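Local structure of aac(6')-Ii (Enterococcus faecium, 1N71) at residues 74-79 with 144-149; 98-103 with 174-179; 140-145 with 167-172. The protein probably acetylates the 6'-amino group of aminoglycoside antibiotics using acetyl-coenzyme A, giving antibiotic resistance. All coordinates share one frame; numbering follows the deposited sequence.

Contact 1: residues 74-79 with 144-149; sequences HPLVVE and YEFYEK. With COA (coenzyme A), chain E.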
loop_
_atom_site.group_PDB
_atom_site.type_symbol
_atom_site.label_atom_id
_atom_site.label_comp_id
_atom_site.label_asym_id
_atom_site.label_seq_id
_atom_site.Cartn_x
_atom_site.Cartn_y
_atom_site.Cartn_z
ATOM N N HIS A 74 -9.593 -0.944 5.173
ATOM C CA HIS A 74 -9.132 -2.243 5.650
ATOM C C HIS A 74 -9.465 -2.435 7.127
ATOM O O HIS A 74 -9.096 -1.614 7.963
ATOM C CB HIS A 74 -7.617 -2.368 5.440
ATOM C CG HIS A 74 -7.026 -3.620 6.009
ATOM N ND1 HIS A 74 -6.777 -3.780 7.356
ATOM C CD2 HIS A 74 -6.640 -4.774 5.416
ATOM C CE1 HIS A 74 -6.262 -4.978 7.568
ATOM N NE2 HIS A 74 -6.168 -5.602 6.406
ATOM N N PRO A 75 -10.200 -3.505 7.457
ATOM C CA PRO A 75 -10.712 -4.501 6.514
ATOM C C PRO A 75 -12.193 -4.233 6.270
ATOM O O PRO A 75 -12.733 -3.215 6.711
ATOM C CB PRO A 75 -10.511 -5.796 7.272
ATOM C CG PRO A 75 -10.944 -5.384 8.661
ATOM C CD PRO A 75 -10.311 -4.001 8.842
ATOM N N LEU A 76 -12.835 -5.144 5.550
ATOM C CA LEU A 76 -14.267 -5.066 5.300
ATOM C C LEU A 76 -14.757 -6.502 5.335
ATOM O O LEU A 76 -14.369 -7.323 4.501
ATOM C CB LEU A 76 -14.596 -4.451 3.937
ATOM C CG LEU A 76 -16.097 -4.505 3.599
ATOM C CD1 LEU A 76 -16.921 -3.866 4.728
ATOM C CD2 LEU A 76 -16.364 -3.796 2.278
ATOM N N VAL A 77 -15.595 -6.810 6.311
ATOM C CA VAL A 77 -16.115 -8.157 6.433
ATOM C C VAL A 77 -17.560 -8.129 6.898
ATOM O O VAL A 77 -17.936 -7.327 7.755
ATOM C CB VAL A 77 -15.283 -8.987 7.431
ATOM C CG1 VAL A 77 -15.311 -8.331 8.796
ATOM C CG2 VAL A 77 -15.833 -10.409 7.515
ATOM N N VAL A 78 -18.360 -9.003 6.301
ATOM C CA VAL A 78 -19.768 -9.149 6.622
ATOM C C VAL A 78 -19.974 -10.645 6.836
ATOM O O VAL A 78 -19.493 -11.448 6.038
ATOM C CB VAL A 78 -20.657 -8.686 5.448
ATOM C CG1 VAL A 78 -22.125 -8.983 5.749
ATOM C CG2 VAL A 78 -20.451 -7.196 5.196
ATOM N N GLU A 79 -20.664 -11.029 7.908
ATOM C CA GLU A 79 -20.899 -12.455 8.150
ATOM C C GLU A 79 -21.373 -13.084 6.851
ATOM O O GLU A 79 -22.283 -12.568 6.205
ATOM C CB GLU A 79 -21.968 -12.668 9.221
ATOM C CG GLU A 79 -21.615 -12.125 10.581
ATOM C CD GLU A 79 -22.587 -12.586 11.648
ATOM O OE1 GLU A 79 -23.812 -12.472 11.429
ATOM O OE2 GLU A 79 -22.128 -13.057 12.708
ATOM N N TYR A 144 -14.362 -7.095 -6.433
ATOM C CA TYR A 144 -13.945 -5.823 -7.009
ATOM C C TYR A 144 -15.169 -5.102 -7.561
ATOM O O TYR A 144 -15.268 -3.878 -7.480
ATOM C CB TYR A 144 -12.911 -6.005 -8.138
ATOM C CG TYR A 144 -13.502 -6.303 -9.505
ATOM C CD1 TYR A 144 -13.770 -7.612 -9.904
ATOM C CD2 TYR A 144 -13.802 -5.270 -10.396
ATOM C CE1 TYR A 144 -14.322 -7.888 -11.158
ATOM C CE2 TYR A 144 -14.358 -5.534 -11.652
ATOM C CZ TYR A 144 -14.615 -6.849 -12.024
ATOM O OH TYR A 144 -15.173 -7.121 -13.257
ATOM N N GLU A 145 -16.095 -5.875 -8.122
ATOM C CA GLU A 145 -17.313 -5.327 -8.700
ATOM C C GLU A 145 -18.192 -4.686 -7.632
ATOM O O GLU A 145 -18.955 -3.759 -7.916
ATOM C CB GLU A 145 -18.071 -6.435 -9.433
ATOM C CG GLU A 145 -19.303 -5.966 -10.182
ATOM C CD GLU A 145 -19.678 -6.919 -11.307
ATOM O OE1 GLU A 145 -19.579 -8.147 -11.105
ATOM O OE2 GLU A 145 -20.074 -6.441 -12.391
ATOM N N PHE A 146 -18.091 -5.189 -6.407
ATOM C CA PHE A 146 -18.848 -4.627 -5.295
ATOM C C PHE A 146 -18.382 -3.184 -5.116
ATOM O O PHE A 146 -19.188 -2.259 -4.992
ATOM C CB PHE A 146 -18.575 -5.422 -4.015
ATOM C CG PHE A 146 -18.910 -4.676 -2.748
ATOM C CD1 PHE A 146 -20.237 -4.439 -2.388
ATOM C CD2 PHE A 146 -17.895 -4.198 -1.924
ATOM C CE1 PHE A 146 -20.545 -3.734 -1.221
ATOM C CE2 PHE A 146 -18.187 -3.493 -0.757
ATOM C CZ PHE A 146 -19.516 -3.260 -0.404
ATOM N N TYR A 147 -17.067 -2.995 -5.112
ATOM C CA TYR A 147 -16.507 -1.664 -4.942
ATOM C C TYR A 147 -16.817 -0.771 -6.137
ATOM O O TYR A 147 -17.123 0.408 -5.968
ATOM C CB TYR A 147 -14.999 -1.760 -4.708
ATOM C CG TYR A 147 -14.658 -2.413 -3.385
ATOM C CD1 TYR A 147 -14.915 -1.760 -2.175
ATOM C CD2 TYR A 147 -14.103 -3.691 -3.341
ATOM C CE1 TYR A 147 -14.628 -2.365 -0.958
ATOM C CE2 TYR A 147 -13.810 -4.308 -2.124
ATOM C CZ TYR A 147 -14.076 -3.638 -0.939
ATOM O OH TYR A 147 -13.780 -4.236 0.260
ATOM N N GLU A 148 -16.753 -1.327 -7.347
ATOM C CA GLU A 148 -17.063 -0.533 -8.531
ATOM C C GLU A 148 -18.453 0.071 -8.403
ATOM O O GLU A 148 -18.658 1.241 -8.713
ATOM C CB GLU A 148 -17.019 -1.381 -9.802
ATOM C CG GLU A 148 -15.646 -1.867 -10.188
ATOM C CD GLU A 148 -15.546 -2.172 -11.666
ATOM O OE1 GLU A 148 -16.497 -2.767 -12.219
ATOM O OE2 GLU A 148 -14.513 -1.822 -12.275
ATOM N N LYS A 149 -19.409 -0.728 -7.940
ATOM C CA LYS A 149 -20.770 -0.243 -7.790
ATOM C C LYS A 149 -20.888 0.853 -6.738
ATOM O O LYS A 149 -21.863 1.601 -6.729
ATOM C CB LYS A 149 -21.715 -1.407 -7.477
ATOM C CG LYS A 149 -21.865 -2.363 -8.661
ATOM C CD LYS A 149 -22.965 -3.382 -8.442
ATOM C CE LYS A 149 -23.152 -4.253 -9.677
ATOM N NZ LYS A 149 -24.254 -5.238 -9.486
HETATM N N1A COA E . -19.334 -9.698 -6.888
HETATM C C2A COA E . -20.115 -8.867 -7.604
HETATM N N3A COA E . -21.031 -7.987 -7.141
HETATM C C4A COA E . -21.093 -8.008 -5.765
HETATM C C5A COA E . -20.363 -8.801 -4.910
HETATM C C6A COA E . -19.422 -9.691 -5.519
HETATM N N6A COA E . -18.652 -10.512 -4.808
HETATM N N7A COA E . -20.698 -8.543 -3.589
HETATM C C8A COA E . -21.618 -7.627 -3.679
HETATM N N9A COA E . -21.914 -7.252 -4.968
HETATM C C1B COA E . -22.896 -6.262 -5.433
HETATM C C2B COA E . -24.344 -6.663 -5.138
HETATM O O2B COA E . -24.837 -7.474 -6.212
HETATM C C3B COA E . -25.129 -5.356 -5.097
HETATM O O3B COA E . -25.345 -4.923 -6.451
HETATM P P3B COA E . -26.819 -4.536 -6.979
HETATM O O7A COA E . -27.620 -5.765 -6.756
HETATM O O8A COA E . -26.600 -4.196 -8.406
HETATM O O9A COA E . -27.218 -3.384 -6.134
HETATM C C4B COA E . -24.100 -4.411 -4.458
HETATM O O4B COA E . -22.833 -5.005 -4.766
HETATM C C5B COA E . -24.272 -4.192 -2.948
HETATM O O5B COA E . -23.942 -5.387 -2.230
HETATM P P1A COA E . -24.114 -5.503 -0.629
HETATM O O1A COA E . -25.312 -6.323 -0.344
HETATM O O2A COA E . -23.978 -4.157 -0.030
HETATM O O3A COA E . -22.803 -6.352 -0.261
HETATM P P2A COA E . -22.558 -7.291 1.022
HETATM O O4A COA E . -22.774 -8.698 0.624
HETATM O O5A COA E . -23.261 -6.744 2.200
HETATM O O6A COA E . -20.983 -7.077 1.253
HETATM C CBP COA E . -18.782 -7.883 0.600
HETATM C CCP COA E . -20.060 -7.184 0.157
HETATM C CDP COA E . -17.881 -8.057 -0.630
HETATM C CEP COA E . -18.065 -6.995 1.660
HETATM C CAP COA E . -19.176 -9.293 1.219
HETATM O OAP COA E . -19.799 -10.144 0.252
HETATM C C9P COA E . -18.006 -9.987 1.938
HETATM O O9P COA E . -17.930 -9.961 3.174
HETATM N N8P COA E . -17.105 -10.595 1.155
HETATM C C7P COA E . -15.922 -11.308 1.624
HETATM C C6P COA E . -14.802 -10.370 2.067
HETATM C C5P COA E . -13.991 -9.806 0.914
HETATM O O5P COA E . -13.516 -10.557 0.052
HETATM N N4P COA E . -13.831 -8.475 0.903
HETATM C C3P COA E . -13.085 -7.719 -0.110
HETATM C C2P COA E . -12.021 -6.827 0.511
HETATM S S1P COA E . -10.434 -6.916 -0.339
#

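Contact 2: residues 98-103 with 174-179; sequences EVASRG and TIIPRP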
loop_
_atom_site.group_PDB
_atom_site.type_symbol
_atom_site.label_atom_id
_atom_site.label_comp_id
_atom_site.label_asym_id
_atom_site.label_seq_id
_atom_site.Cartn_x
_atom_site.Cartn_y
_atom_site.Cartn_z
ATOM N N GLU A 98 -17.135 9.238 7.617
ATOM C CA GLU A 98 -16.164 9.386 8.703
ATOM C C GLU A 98 -14.813 9.896 8.204
ATOM O O GLU A 98 -14.208 10.777 8.817
ATOM C CB GLU A 98 -15.949 8.048 9.425
ATOM C CG GLU A 98 -17.141 7.533 10.220
ATOM C CD GLU A 98 -17.297 8.219 11.566
ATOM O OE1 GLU A 98 -16.289 8.327 12.293
ATOM O OE2 GLU A 98 -18.427 8.641 11.901
ATOM N N VAL A 99 -14.333 9.335 7.098
ATOM C CA VAL A 99 -13.053 9.754 6.544
ATOM C C VAL A 99 -13.133 11.217 6.117
ATOM O O VAL A 99 -12.257 12.020 6.430
ATOM C CB VAL A 99 -12.661 8.889 5.325
ATOM C CG1 VAL A 99 -11.401 9.446 4.670
ATOM C CG2 VAL A 99 -12.431 7.447 5.766
ATOM N N ALA A 100 -14.200 11.563 5.410
ATOM C CA ALA A 100 -14.376 12.936 4.950
ATOM C C ALA A 100 -14.338 13.916 6.115
ATOM O O ALA A 100 -13.716 14.971 6.019
ATOM C CB ALA A 100 -15.697 13.071 4.211
ATOM N N SER A 101 -15.003 13.562 7.212
ATOM C CA SER A 101 -15.066 14.436 8.380
ATOM C C SER A 101 -13.706 14.695 9.013
ATOM O O SER A 101 -13.552 15.629 9.799
ATOM C CB SER A 101 -16.026 13.861 9.433
ATOM O OG SER A 101 -15.501 12.690 10.034
ATOM N N ARG A 102 -12.716 13.873 8.679
ATOM C CA ARG A 102 -11.379 14.062 9.229
ATOM C C ARG A 102 -10.469 14.766 8.229
ATOM O O ARG A 102 -9.265 14.847 8.433
ATOM C CB ARG A 102 -10.758 12.721 9.634
ATOM C CG ARG A 102 -11.573 11.958 10.670
ATOM C CD ARG A 102 -10.740 10.904 11.375
ATOM N NE ARG A 102 -11.542 10.116 12.307
ATOM C CZ ARG A 102 -11.036 9.250 13.180
ATOM N NH1 ARG A 102 -9.724 9.062 13.243
ATOM N NH2 ARG A 102 -11.842 8.563 13.980
ATOM N N GLY A 103 -11.050 15.271 7.147
ATOM C CA GLY A 103 -10.259 15.962 6.142
ATOM C C GLY A 103 -9.761 15.039 5.041
ATOM O O GLY A 103 -8.961 15.445 4.197
ATOM N N THR A 174 -12.340 9.121 -4.767
ATOM C CA THR A 174 -12.145 10.402 -4.110
ATOM C C THR A 174 -13.553 10.655 -3.578
ATOM O O THR A 174 -14.523 10.667 -4.335
ATOM C CB THR A 174 -11.673 11.459 -5.112
ATOM O OG1 THR A 174 -10.274 11.250 -5.371
ATOM C CG2 THR A 174 -11.885 12.855 -4.570
ATOM N N ILE A 175 -13.658 10.836 -2.268
ATOM C CA ILE A 175 -14.960 10.958 -1.621
ATOM C C ILE A 175 -15.637 12.307 -1.415
ATOM O O ILE A 175 -16.725 12.365 -0.845
ATOM C CB ILE A 175 -14.914 10.232 -0.268
ATOM C CG1 ILE A 175 -13.864 10.884 0.638
ATOM C CG2 ILE A 175 -14.549 8.765 -0.496
ATOM C CD1 ILE A 175 -13.757 10.250 2.003
ATOM N N ILE A 176 -15.015 13.385 -1.867
ATOM C CA ILE A 176 -15.620 14.698 -1.714
ATOM C C ILE A 176 -15.487 15.479 -3.008
ATOM O O ILE A 176 -14.692 15.123 -3.883
ATOM C CB ILE A 176 -14.953 15.509 -0.578
ATOM C CG1 ILE A 176 -13.459 15.666 -0.855
ATOM C CG2 ILE A 176 -15.185 14.818 0.765
ATOM C CD1 ILE A 176 -12.736 16.551 0.150
ATOM N N PRO A 177 -16.271 16.557 -3.149
ATOM C CA PRO A 177 -16.237 17.392 -4.344
ATOM C C PRO A 177 -14.857 17.986 -4.572
ATOM O O PRO A 177 -14.171 18.403 -3.640
ATOM C CB PRO A 177 -17.275 18.472 -4.044
ATOM C CG PRO A 177 -18.253 17.755 -3.172
ATOM C CD PRO A 177 -17.349 16.993 -2.242
ATOM N N ARG A 178 -14.472 18.030 -5.834
ATOM C CA ARG A 178 -13.189 18.567 -6.230
ATOM C C ARG A 178 -13.253 20.108 -6.276
ATOM O O ARG A 178 -14.242 20.686 -6.713
ATOM C CB ARG A 178 -12.839 17.973 -7.593
ATOM C CG ARG A 178 -11.537 18.397 -8.186
ATOM C CD ARG A 178 -11.382 17.814 -9.588
ATOM N NE ARG A 178 -10.232 18.428 -10.227
ATOM C CZ ARG A 178 -8.975 18.098 -9.964
ATOM N NH1 ARG A 178 -8.707 17.138 -9.087
ATOM N NH2 ARG A 178 -7.987 18.771 -10.535
ATOM N N PRO A 179 -12.220 20.785 -5.755
ATOM C CA PRO A 179 -12.195 22.254 -5.773
ATOM C C PRO A 179 -12.487 22.699 -7.220
ATOM O O PRO A 179 -11.866 22.194 -8.158
ATOM C CB PRO A 179 -10.768 22.567 -5.337
ATOM C CG PRO A 179 -10.449 21.448 -4.359
ATOM C CD PRO A 179 -11.280 20.240 -4.754
#

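Contact 3: residues 140-145 with 167-172; sequences REHPYE and PDIWMA. With COA (coenzyme A), chain E.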
loop_
_atom_site.group_PDB
_atom_site.type_symbol
_atom_site.label_atom_id
_atom_site.label_comp_id
_atom_site.label_asym_id
_atom_site.label_seq_id
_atom_site.Cartn_x
_atom_site.Cartn_y
_atom_site.Cartn_z
ATOM N N ARG A 140 -15.896 -14.999 -11.258
ATOM C CA ARG A 140 -16.504 -15.731 -10.143
ATOM C C ARG A 140 -17.015 -14.863 -9.001
ATOM O O ARG A 140 -16.695 -15.107 -7.843
ATOM C CB ARG A 140 -15.500 -16.751 -9.597
ATOM C CG ARG A 140 -14.921 -17.661 -10.667
ATOM C CD ARG A 140 -14.089 -18.806 -10.094
ATOM N NE ARG A 140 -13.015 -18.349 -9.214
ATOM N N GLU A 141 -17.822 -13.862 -9.324
ATOM C CA GLU A 141 -18.350 -12.965 -8.309
ATOM C C GLU A 141 -17.245 -12.407 -7.417
ATOM O O GLU A 141 -17.328 -12.473 -6.191
ATOM C CB GLU A 141 -19.397 -13.677 -7.446
ATOM C CG GLU A 141 -20.762 -13.782 -8.099
ATOM C CD GLU A 141 -21.873 -13.930 -7.072
ATOM O OE1 GLU A 141 -21.889 -14.952 -6.355
ATOM O OE2 GLU A 141 -22.722 -13.016 -6.975
ATOM N N HIS A 142 -16.204 -11.867 -8.043
ATOM C CA HIS A 142 -15.099 -11.279 -7.305
ATOM C C HIS A 142 -15.607 -9.962 -6.720
ATOM O O HIS A 142 -16.321 -9.211 -7.387
ATOM C CB HIS A 142 -13.922 -11.005 -8.233
ATOM C CG HIS A 142 -12.709 -10.510 -7.519
ATOM N ND1 HIS A 142 -11.686 -11.344 -7.122
ATOM C CD2 HIS A 142 -12.383 -9.275 -7.073
ATOM C CE1 HIS A 142 -10.783 -10.643 -6.460
ATOM N NE2 HIS A 142 -11.183 -9.385 -6.416
ATOM N N PRO A 143 -15.231 -9.657 -5.471
ATOM C CA PRO A 143 -15.686 -8.416 -4.834
ATOM C C PRO A 143 -15.243 -7.084 -5.434
ATOM O O PRO A 143 -15.706 -6.036 -4.988
ATOM C CB PRO A 143 -15.222 -8.584 -3.390
ATOM C CG PRO A 143 -13.957 -9.367 -3.541
ATOM C CD PRO A 143 -14.343 -10.412 -4.572
ATOM N N TYR A 144 -14.362 -7.095 -6.433
ATOM C CA TYR A 144 -13.945 -5.823 -7.009
ATOM C C TYR A 144 -15.169 -5.102 -7.561
ATOM O O TYR A 144 -15.268 -3.878 -7.480
ATOM C CB TYR A 144 -12.911 -6.005 -8.138
ATOM C CG TYR A 144 -13.502 -6.303 -9.505
ATOM C CD1 TYR A 144 -13.770 -7.612 -9.904
ATOM C CD2 TYR A 144 -13.802 -5.270 -10.396
ATOM C CE1 TYR A 144 -14.322 -7.888 -11.158
ATOM C CE2 TYR A 144 -14.358 -5.534 -11.652
ATOM C CZ TYR A 144 -14.615 -6.849 -12.024
ATOM O OH TYR A 144 -15.173 -7.121 -13.257
ATOM N N GLU A 145 -16.095 -5.875 -8.122
ATOM C CA GLU A 145 -17.313 -5.327 -8.700
ATOM C C GLU A 145 -18.192 -4.686 -7.632
ATOM O O GLU A 145 -18.955 -3.759 -7.916
ATOM C CB GLU A 145 -18.071 -6.435 -9.433
ATOM C CG GLU A 145 -19.303 -5.966 -10.182
ATOM C CD GLU A 145 -19.678 -6.919 -11.307
ATOM O OE1 GLU A 145 -19.579 -8.147 -11.105
ATOM O OE2 GLU A 145 -20.074 -6.441 -12.391
ATOM N N PRO A 167 -2.404 -11.549 -8.789
ATOM C CA PRO A 167 -2.215 -10.133 -8.485
ATOM C C PRO A 167 -3.093 -9.529 -7.408
ATOM O O PRO A 167 -4.055 -10.138 -6.944
ATOM C CB PRO A 167 -2.491 -9.481 -9.827
ATOM C CG PRO A 167 -3.704 -10.269 -10.275
ATOM C CD PRO A 167 -3.297 -11.714 -9.954
ATOM N N ASP A 168 -2.729 -8.315 -7.008
ATOM C CA ASP A 168 -3.534 -7.559 -6.069
ATOM C C ASP A 168 -4.101 -6.494 -7.000
ATOM O O ASP A 168 -3.415 -6.041 -7.919
ATOM C CB ASP A 168 -2.685 -6.912 -4.965
ATOM C CG ASP A 168 -3.542 -6.344 -3.829
ATOM O OD1 ASP A 168 -4.729 -6.721 -3.734
ATOM O OD2 ASP A 168 -3.032 -5.533 -3.024
ATOM N N ILE A 169 -5.359 -6.130 -6.797
ATOM C CA ILE A 169 -6.004 -5.123 -7.626
ATOM C C ILE A 169 -6.236 -3.890 -6.760
ATOM O O ILE A 169 -6.909 -3.980 -5.735
ATOM C CB ILE A 169 -7.360 -5.633 -8.146
ATOM C CG1 ILE A 169 -7.150 -6.909 -8.975
ATOM C CG2 ILE A 169 -8.037 -4.554 -8.977
ATOM C CD1 ILE A 169 -8.446 -7.645 -9.341
ATOM N N TRP A 170 -5.672 -2.753 -7.165
ATOM C CA TRP A 170 -5.819 -1.507 -6.413
ATOM C C TRP A 170 -6.996 -0.683 -6.923
ATOM O O TRP A 170 -7.085 -0.385 -8.111
ATOM C CB TRP A 170 -4.549 -0.654 -6.517
ATOM C CG TRP A 170 -3.430 -1.070 -5.618
ATOM C CD1 TRP A 170 -3.475 -1.207 -4.256
ATOM C CD2 TRP A 170 -2.073 -1.327 -6.002
ATOM N NE1 TRP A 170 -2.228 -1.526 -3.771
ATOM C CE2 TRP A 170 -1.350 -1.606 -4.821
ATOM C CE3 TRP A 170 -1.398 -1.343 -7.230
ATOM C CZ2 TRP A 170 0.018 -1.900 -4.830
ATOM C CZ3 TRP A 170 -0.035 -1.635 -7.240
ATOM C CH2 TRP A 170 0.657 -1.910 -6.044
ATOM N N MET A 171 -7.886 -0.305 -6.011
ATOM C CA MET A 171 -9.053 0.491 -6.355
ATOM C C MET A 171 -9.091 1.747 -5.487
ATOM O O MET A 171 -8.613 1.746 -4.353
ATOM C CB MET A 171 -10.321 -0.329 -6.149
ATOM C CG MET A 171 -10.313 -1.640 -6.926
ATOM S SD MET A 171 -11.879 -2.489 -6.873
ATOM C CE MET A 171 -12.904 -1.362 -7.805
ATOM N N ALA A 172 -9.667 2.819 -6.013
ATOM C CA ALA A 172 -9.715 4.056 -5.252
ATOM C C ALA A 172 -10.915 4.907 -5.612
ATOM O O ALA A 172 -11.511 4.762 -6.686
ATOM C CB ALA A 172 -8.427 4.845 -5.475
HETATM N N1A COA E . -19.334 -9.698 -6.888
HETATM C C2A COA E . -20.115 -8.867 -7.604
HETATM N N3A COA E . -21.031 -7.987 -7.141
HETATM C C4A COA E . -21.093 -8.008 -5.765
HETATM C C5A COA E . -20.363 -8.801 -4.910
HETATM C C6A COA E . -19.422 -9.691 -5.519
HETATM N N6A COA E . -18.652 -10.512 -4.808
HETATM N N7A COA E . -20.698 -8.543 -3.589
HETATM C C8A COA E . -21.618 -7.627 -3.679
HETATM N N9A COA E . -21.914 -7.252 -4.968
HETATM C C1B COA E . -22.896 -6.262 -5.433
HETATM C C2B COA E . -24.344 -6.663 -5.138
HETATM O O2B COA E . -24.837 -7.474 -6.212
HETATM C C3B COA E . -25.129 -5.356 -5.097
HETATM O O3B COA E . -25.345 -4.923 -6.451
HETATM P P3B COA E . -26.819 -4.536 -6.979
HETATM O O7A COA E . -27.620 -5.765 -6.756
HETATM O O8A COA E . -26.600 -4.196 -8.406
HETATM O O9A COA E . -27.218 -3.384 -6.134
HETATM C C4B COA E . -24.100 -4.411 -4.458
HETATM O O4B COA E . -22.833 -5.005 -4.766
HETATM C C5B COA E . -24.272 -4.192 -2.948
HETATM O O5B COA E . -23.942 -5.387 -2.230
HETATM P P1A COA E . -24.114 -5.503 -0.629
HETATM O O1A COA E . -25.312 -6.323 -0.344
HETATM O O2A COA E . -23.978 -4.157 -0.030
HETATM O O3A COA E . -22.803 -6.352 -0.261
HETATM P P2A COA E . -22.558 -7.291 1.022
HETATM O O4A COA E . -22.774 -8.698 0.624
HETATM O O5A COA E . -23.261 -6.744 2.200
HETATM O O6A COA E . -20.983 -7.077 1.253
HETATM C CBP COA E . -18.782 -7.883 0.600
HETATM C CCP COA E . -20.060 -7.184 0.157
HETATM C CDP COA E . -17.881 -8.057 -0.630
HETATM C CEP COA E . -18.065 -6.995 1.660
HETATM C CAP COA E . -19.176 -9.293 1.219
HETATM O OAP COA E . -19.799 -10.144 0.252
HETATM C C9P COA E . -18.006 -9.987 1.938
HETATM O O9P COA E . -17.930 -9.961 3.174
HETATM N N8P COA E . -17.105 -10.595 1.155
HETATM C C7P COA E . -15.922 -11.308 1.624
HETATM C C6P COA E . -14.802 -10.370 2.067
HETATM C C5P COA E . -13.991 -9.806 0.914
HETATM O O5P COA E . -13.516 -10.557 0.052
HETATM N N4P COA E . -13.831 -8.475 0.903
HETATM C C3P COA E . -13.085 -7.719 -0.110
HETATM C C2P COA E . -12.021 -6.827 0.511
HETATM S S1P COA E . -10.434 -6.916 -0.339
#

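Contact 1: residues 74-79 with 144-149
Two aromatic rings of helix 144-149, Phe-146 and Tyr-147, receive the Leu-76 side chain from strand 70-78. One face of the Phe-146 ring carries CCP of coenzyme A, 3.7 Å above the plane over the ring centre, while CZ of Tyr-147 lies at its edge. The Tyr-147 ring has Phe-146 CD2 over one face and coenzyme A C3P near its plane at an edge. Leu-76 meets both rings obliquely and from the opposite direction: its CD2 is 3.6 Å from Phe-146 CE2 and 3.3 Å from Tyr-147 OH. With CG anti to the backbone N (chi1 174°), Leu-76 sends this one methyl across to the helix, and its CG also packs on CEP of the cofactor. Tyr-147 OH approaches C2P of coenzyme A at 3.1 Å; it is buried and has no hydrogen-bonding partner in the model. Along the pantetheine arm Val-78 N donates to O9P (3.3 Å, N-H...O angle 143°), and at the 3'-phosphate Lys-149 NZ bonds O8A at 2.8 Å and, more loosely, the ester oxygen O3B. The contact joins strand 70-78 to helix 144-149 beside the cofactor; helix 87-101 supplies Leu-91 and Val-92 against Leu-76, and strand 55-66 adds Ile-60.

Contact 2: residues 98-103 with 174-179
The backbones come closest at Ala-100 and Ile-175, whose CA atoms are 6.9 Å apart, where the last turn of helix 87-101 faces the irregular chain that follows strand 168-174. The side chains of Val-99 and Ile-175 cross at about a right angle, and CD1 of Ile-175 does the touching: it lies 3.6 Å from Val-99 CG1 and 3.7 Å from Ala-100 N, so this methyl rests against the helix backbone as well as a side chain. Ile-175 reaches that far because CG1 sits between its backbone N and carbonyl carbon (chi1 62°) and CD1 continues in an extended chain (chi2 179°). One residue on, Ile-176 uses its other branch, with CG2 3.9 Å from Ala-100 CB. All of these cross-contacts are van der Waals packing. The helix ends in a Schellman motif with Gly-103, at positive phi (91°), as the C-prime residue: Gly-104 N bonds Val-99 O, and Gly-103 N bonds Ala-100 O at 2.9 Å. Val-99 also packs on Ile-46 of strand 46-52 and, with Ile-175, on Ile-107 of strand 106-112, whereas Ile-176 packs on Trp-164 of the second subunit, placing the contact between helix end, sheet and dimer partner.

Contact 3: residues 140-145 with 167-172
Met-171 reaches from strand 168-174 to Tyr-144 on helix 144-149, and its thioether carries the closest approach. Its CB points toward the helix; CG, anti to the carbonyl carbon (chi1 -56°), leads on to SD, which lies 3.9 Å from Tyr-144 CB and 3.7 Å from Tyr-144 O. The chain then bends at SD (chi3 67°), bringing CE to 3.5 Å from the same carbonyl oxygen, a van der Waals contact. Tyr-144 begins toward the strand at CB, but its ring leads away from it, with His-142 CB at the ring edge, so CB rather than the aromatic ring meets the sulfur. Two residues along the strand from Met-171, Ile-169 CD1 approaches His-142 NE2 obliquely at 4.4 Å. That nitrogen is hydrogen-bonded to Thr-111 OG1 of strand 106-112, which helps to orient the imidazole beside the isoleucine. The same 140-145 segment receives the adenine of coenzyme A: N6A donates to Glu-141 O at 2.7 Å with an N-H...O angle of 163°. Across the segments the contact is therefore apolar and thioether packing, while hydrogen bonds of the 140-145 side go, among others, to adenine, Thr-111 and Asn-138. Because a main-chain carbonyl reads the adenine amino group, that bond depends on the backbone position of Glu-141 and not on its side chain.

How the contacts relate
Contacts 1 and 3 both use helix 144-149: they share Tyr-144 and Glu-145, their centres are 9 Å apart, and both touch coenzyme A. They also meet directly, since Met-171 CE lies 3.7 Å from Glu-148 CG and 3.8 Å from Tyr-147 CB. Both meet adenine and pantetheine; contact 1 adds the 3'-phosphate through Lys-149, contact 3 the amino-group bond of Glu-141 O. Contact 2 stands apart from the annotated cofactor sites, its centre 19 Å from that of contact 1 and 23 Å from that of contact 3. Chain continuity still connects it: helix 87-101 follows strand 70-78, while its second segment begins at Thr-174, the last residue of strand 168-174. Contacts 2 and 3 both reach the second subunit.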